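D-alanyl-D-alanine carboxypeptidase (Penicillin binding protein) family protein (Francisella tularensis subsp. tularensis, PDB 6OSU) probably removes the terminal D-alanine from peptidoglycan precursor peptides, as a serine D-Ala-D-Ala carboxypeptidase of the peptidase S11 family. Local coordinates at residues 224-235 with 248-258. Numbering follows the deposited sequence.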
loop_
_atom_site.group_PDB
_atom_site.type_symbol
_atom_site.label_atom_id
_atom_site.label_comp_id
_atom_site.label_asym_id
_atom_site.label_seq_id
_atom_site.Cartn_x
_atom_site.Cartn_y
_atom_site.Cartn_z
ATOM N N PHE A 224 10.222 -8.073 34.207
ATOM C CA PHE A 224 9.822 -9.397 33.760
ATOM C C PHE A 224 10.967 -10.378 33.958
ATOM O O PHE A 224 12.126 -10.054 33.680
ATOM C CB PHE A 224 9.401 -9.384 32.286
ATOM C CG PHE A 224 8.223 -8.501 32.001
ATOM C CD1 PHE A 224 8.398 -7.252 31.431
ATOM C CD2 PHE A 224 6.940 -8.915 32.313
ATOM C CE1 PHE A 224 7.314 -6.436 31.172
ATOM C CE2 PHE A 224 5.852 -8.101 32.057
ATOM C CZ PHE A 224 6.039 -6.862 31.485
ATOM N N ASP A 225 10.638 -11.570 34.453
ATOM C CA ASP A 225 11.609 -12.654 34.491
ATOM C C ASP A 225 12.057 -12.995 33.075
ATOM O O ASP A 225 11.231 -13.201 32.179
ATOM C CB ASP A 225 11.006 -13.886 35.167
ATOM C CG ASP A 225 12.035 -14.968 35.427
ATOM O OD1 ASP A 225 13.224 -14.627 35.605
ATOM O OD2 ASP A 225 11.661 -16.159 35.446
ATOM N N ARG A 226 13.375 -13.045 32.872
ATOM C CA ARG A 226 13.914 -13.287 31.537
ATOM C C ARG A 226 13.510 -14.658 31.009
ATOM O O ARG A 226 13.213 -14.811 29.819
ATOM C CB ARG A 226 15.436 -13.140 31.560
ATOM C CG ARG A 226 16.102 -13.797 32.766
ATOM C CD ARG A 226 17.412 -13.106 33.129
ATOM N NE ARG A 226 17.745 -13.265 34.546
ATOM C CZ ARG A 226 18.868 -13.813 35.004
ATOM N NH1 ARG A 226 19.791 -14.254 34.161
ATOM N NH2 ARG A 226 19.072 -13.910 36.312
ATOM N N ALA A 227 13.467 -15.664 31.886
ATOM C CA ALA A 227 13.287 -17.039 31.435
ATOM C C ALA A 227 11.821 -17.415 31.252
ATOM O O ALA A 227 11.507 -18.251 30.398
ATOM C CB ALA A 227 13.952 -18.001 32.417
ATOM N N THR A 228 10.915 -16.827 32.033
ATOM C CA THR A 228 9.513 -17.216 31.997
ATOM C C THR A 228 8.568 -16.112 31.548
ATOM O O THR A 228 7.385 -16.394 31.334
ATOM C CB THR A 228 9.054 -17.712 33.380
ATOM O OG1 THR A 228 9.134 -16.640 34.327
ATOM C CG2 THR A 228 9.921 -18.867 33.848
ATOM N N GLY A 229 9.038 -14.874 31.405
ATOM C CA GLY A 229 8.130 -13.790 31.090
ATOM C C GLY A 229 7.198 -13.401 32.214
ATOM O O GLY A 229 6.345 -12.529 32.023
ATOM N N ASN A 230 7.328 -14.027 33.379
ATOM C CA ASN A 230 6.502 -13.671 34.523
ATOM C C ASN A 230 6.937 -12.329 35.092
ATOM O O ASN A 230 8.128 -12.067 35.276
ATOM C CB ASN A 230 6.590 -14.747 35.603
ATOM C CG ASN A 230 5.692 -15.927 35.321
ATOM O OD1 ASN A 230 4.532 -15.758 34.947
ATOM N ND2 ASN A 230 6.222 -17.132 35.494
ATOM N N VAL A 231 5.956 -11.474 35.366
ATOM C CA VAL A 231 6.237 -10.171 35.949
ATOM C C VAL A 231 6.731 -10.348 37.377
ATOM O O VAL A 231 6.092 -11.020 38.200
ATOM C CB VAL A 231 4.988 -9.282 35.891
ATOM C CG1 VAL A 231 3.768 -10.101 36.223
ATOM C CG2 VAL A 231 5.118 -8.107 36.847
ATOM N N ILE A 232 7.882 -9.756 37.671
ATOM C CA ILE A 232 8.454 -9.748 39.011
ATOM C C ILE A 232 8.070 -8.483 39.761
ATOM O O ILE A 232 7.584 -8.542 40.889
ATOM C CB ILE A 232 9.987 -9.917 38.928
ATOM C CG1 ILE A 232 10.341 -11.361 38.558
ATOM C CG2 ILE A 232 10.657 -9.488 40.221
ATOM C CD1 ILE A 232 11.768 -11.536 38.072
ATOM N N GLU A 233 8.263 -7.324 39.135
ATOM C CA GLU A 233 7.886 -6.040 39.710
ATOM C C GLU A 233 6.863 -5.358 38.813
ATOM O O GLU A 233 7.072 -5.246 37.599
ATOM C CB GLU A 233 9.114 -5.143 39.891
ATOM C CG GLU A 233 9.849 -5.360 41.198
ATOM C CD GLU A 233 8.986 -5.030 42.394
ATOM O OE1 GLU A 233 9.083 -5.739 43.420
ATOM O OE2 GLU A 233 8.200 -4.062 42.299
ATOM N N SER A 234 5.761 -4.901 39.416
ATOM C CA SER A 234 4.760 -4.150 38.665
ATOM C C SER A 234 5.336 -2.837 38.151
ATOM O O SER A 234 5.146 -2.480 36.983
ATOM C CB SER A 234 3.525 -3.892 39.530
ATOM O OG SER A 234 2.677 -5.027 39.579
ATOM N N TYR A 235 6.042 -2.104 39.010
ATOM C CA TYR A 235 6.676 -0.853 38.624
ATOM C C TYR A 235 8.150 -0.875 39.005
ATOM O O TYR A 235 8.539 -1.452 40.023
ATOM C CB TYR A 235 5.984 0.363 39.271
ATOM C CG TYR A 235 5.657 0.197 40.740
ATOM C CD1 TYR A 235 6.654 0.260 41.709
ATOM C CD2 TYR A 235 4.348 0.001 41.162
ATOM C CE1 TYR A 235 6.360 0.114 43.051
ATOM C CE2 TYR A 235 4.044 -0.144 42.504
ATOM C CZ TYR A 235 5.054 -0.086 43.443
ATOM O OH TYR A 235 4.760 -0.230 44.779
ATOM N N CYS A 248 -0.383 0.690 37.605
ATOM C CA CYS A 248 0.681 -0.254 37.281
ATOM C C CYS A 248 0.400 -1.623 37.882
ATOM O O CYS A 248 0.762 -2.646 37.290
ATOM C CB CYS A 248 2.029 0.269 37.773
ATOM S SG CYS A 248 2.598 1.798 36.986
ATOM N N ASN A 249 -0.250 -1.665 39.046
ATOM C CA ASN A 249 -0.522 -2.941 39.696
ATOM C C ASN A 249 -1.669 -3.686 39.026
ATOM O O ASN A 249 -1.689 -4.922 39.036
ATOM C CB ASN A 249 -0.824 -2.720 41.178
ATOM C CG ASN A 249 0.425 -2.464 41.996
ATOM O OD1 ASN A 249 0.600 -1.386 42.566
ATOM N ND2 ASN A 249 1.302 -3.459 42.066
ATOM N N LYS A 250 -2.628 -2.959 38.447
ATOM C CA LYS A 250 -3.749 -3.603 37.767
ATOM C C LYS A 250 -3.375 -4.061 36.362
ATOM O O LYS A 250 -3.777 -5.149 35.935
ATOM C CB LYS A 250 -4.946 -2.650 37.706
ATOM C CG LYS A 250 -6.184 -3.254 37.058
ATOM C CD LYS A 250 -7.214 -2.185 36.714
ATOM C CE LYS A 250 -7.789 -1.531 37.960
ATOM N NZ LYS A 250 -8.811 -2.388 38.621
ATOM N N LEU A 251 -2.614 -3.244 35.629
ATOM C CA LEU A 251 -2.222 -3.602 34.270
ATOM C C LEU A 251 -1.113 -4.644 34.252
ATOM O O LEU A 251 -1.062 -5.474 33.337
ATOM C CB LEU A 251 -1.776 -2.355 33.506
ATOM C CG LEU A 251 -2.829 -1.263 33.319
ATOM C CD1 LEU A 251 -2.206 -0.016 32.705
ATOM C CD2 LEU A 251 -3.980 -1.771 32.464
ATOM N N PHE A 252 -0.223 -4.615 35.241
ATOM C CA PHE A 252 0.863 -5.585 35.367
ATOM C C PHE A 252 0.801 -6.182 36.763
ATOM O O PHE A 252 1.548 -5.767 37.660
ATOM C CB PHE A 252 2.225 -4.938 35.112
ATOM C CG PHE A 252 2.353 -4.300 33.760
ATOM C CD1 PHE A 252 2.706 -5.055 32.653
ATOM C CD2 PHE A 252 2.133 -2.942 33.599
ATOM C CE1 PHE A 252 2.833 -4.466 31.405
ATOM C CE2 PHE A 252 2.258 -2.350 32.356
ATOM C CZ PHE A 252 2.610 -3.113 31.258
ATOM N N PRO A 253 -0.089 -7.157 36.990
ATOM C CA PRO A 253 -0.174 -7.787 38.318
ATOM C C PRO A 253 1.113 -8.503 38.692
ATOM O O PRO A 253 2.100 -8.422 37.959
ATOM C CB PRO A 253 -1.344 -8.769 38.168
ATOM C CG PRO A 253 -2.132 -8.255 36.998
ATOM C CD PRO A 253 -1.116 -7.669 36.068
ATOM N N LYS A 254 1.131 -9.201 39.821
ATOM C CA LYS A 254 2.318 -9.923 40.263
ATOM C C LYS A 254 2.152 -11.404 39.950
ATOM O O LYS A 254 1.260 -12.064 40.495
ATOM C CB LYS A 254 2.569 -9.699 41.755
ATOM C CG LYS A 254 2.984 -8.269 42.088
ATOM C CD LYS A 254 3.498 -8.121 43.516
ATOM C CE LYS A 254 2.377 -7.796 44.491
ATOM N NZ LYS A 254 2.871 -6.968 45.625
ATOM N N GLY A 255 3.007 -11.923 39.069
ATOM C CA GLY A 255 2.968 -13.315 38.677
ATOM C C GLY A 255 2.291 -13.586 37.349
ATOM O O GLY A 255 2.342 -14.727 36.872
ATOM N N ASP A 256 1.661 -12.582 36.745
ATOM C CA ASP A 256 1.019 -12.761 35.449
ATOM C C ASP A 256 2.057 -12.980 34.356
ATOM O O ASP A 256 3.103 -12.329 34.328
ATOM C CB ASP A 256 0.153 -11.544 35.124
ATOM C CG ASP A 256 -1.194 -11.586 35.818
ATOM O OD1 ASP A 256 -2.226 -11.497 35.119
ATOM O OD2 ASP A 256 -1.221 -11.740 37.059
ATOM N N ASN A 257 1.767 -13.904 33.448
ATOM C CA ASN A 257 2.691 -14.224 32.370
ATOM C C ASN A 257 2.495 -13.257 31.211
ATOM O O ASN A 257 1.373 -13.071 30.732
ATOM C CB ASN A 257 2.504 -15.661 31.892
ATOM C CG ASN A 257 3.461 -16.025 30.778
ATOM O OD1 ASN A 257 4.642 -16.269 31.017
ATOM N ND2 ASN A 257 2.956 -16.067 29.551
ATOM N N PHE A 258 3.590 -12.659 30.757
ATOM C CA PHE A 258 3.565 -11.690 29.672
ATOM C C PHE A 258 4.490 -12.135 28.550
ATOM O O PHE A 258 5.604 -12.609 28.799
ATOM C CB PHE A 258 3.985 -10.304 30.161
ATOM C CG PHE A 258 2.845 -9.455 30.645
ATOM C CD1 PHE A 258 2.330 -9.620 31.918
ATOM C CD2 PHE A 258 2.302 -8.478 29.828
ATOM C CE1 PHE A 258 1.286 -8.834 32.367
ATOM C CE2 PHE A 258 1.258 -7.688 30.270
ATOM C CZ PHE A 258 0.753 -7.865 31.544
#
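C248, tied by a disulfide to C220, sets its CB 4.1 Å from CD2 of Y235, at the edge of that ring and near its plane. The N249 side chain lies at the edge of the same ring, also near its plane. F252, where the chain leaves the helix, has two roles. Its carbonyl O faces the hydroxyl OG of S234, a contact modelled so short that its details are doubtful. Its ring meets F224, CD1 to CZ at 4.0 Å, the two side chains crossing at about a right angle. V231 CG1 sits between the carbonyl oxygens of P253 and D256, with CG2 also beside P253 O; the modelled contacts are tight, so the exact placing of CG1 is doubtful. G255 returns a weak hydrogen bond from its N to V231 O, 3.3 Å. One residue on, D256 O receives V231 N at 3.2 Å in a nearly straight bond (168°), while its carboxylate reaches N205 weakly. At N257 the backbones of N230 and N257 bridge, CA to CA 4.4 Å. F258 N then binds G229 O at 3.0 Å, arriving above the carbonyl plane. F258 CB and CG rest on CE2 of F224, CB being 3.5 Å away, and the rings are inclined at 49°. The side chains of F252 and F258 also touch V203 and V212, which extends the apolar cluster. Far from the predicted catalytic residues, this is structural packing: a single antiparallel beta bridge joins the turn of the 223-224/231-233 hairpin, with its classic bulge opposite K223, to the chain leaving helix 242-251.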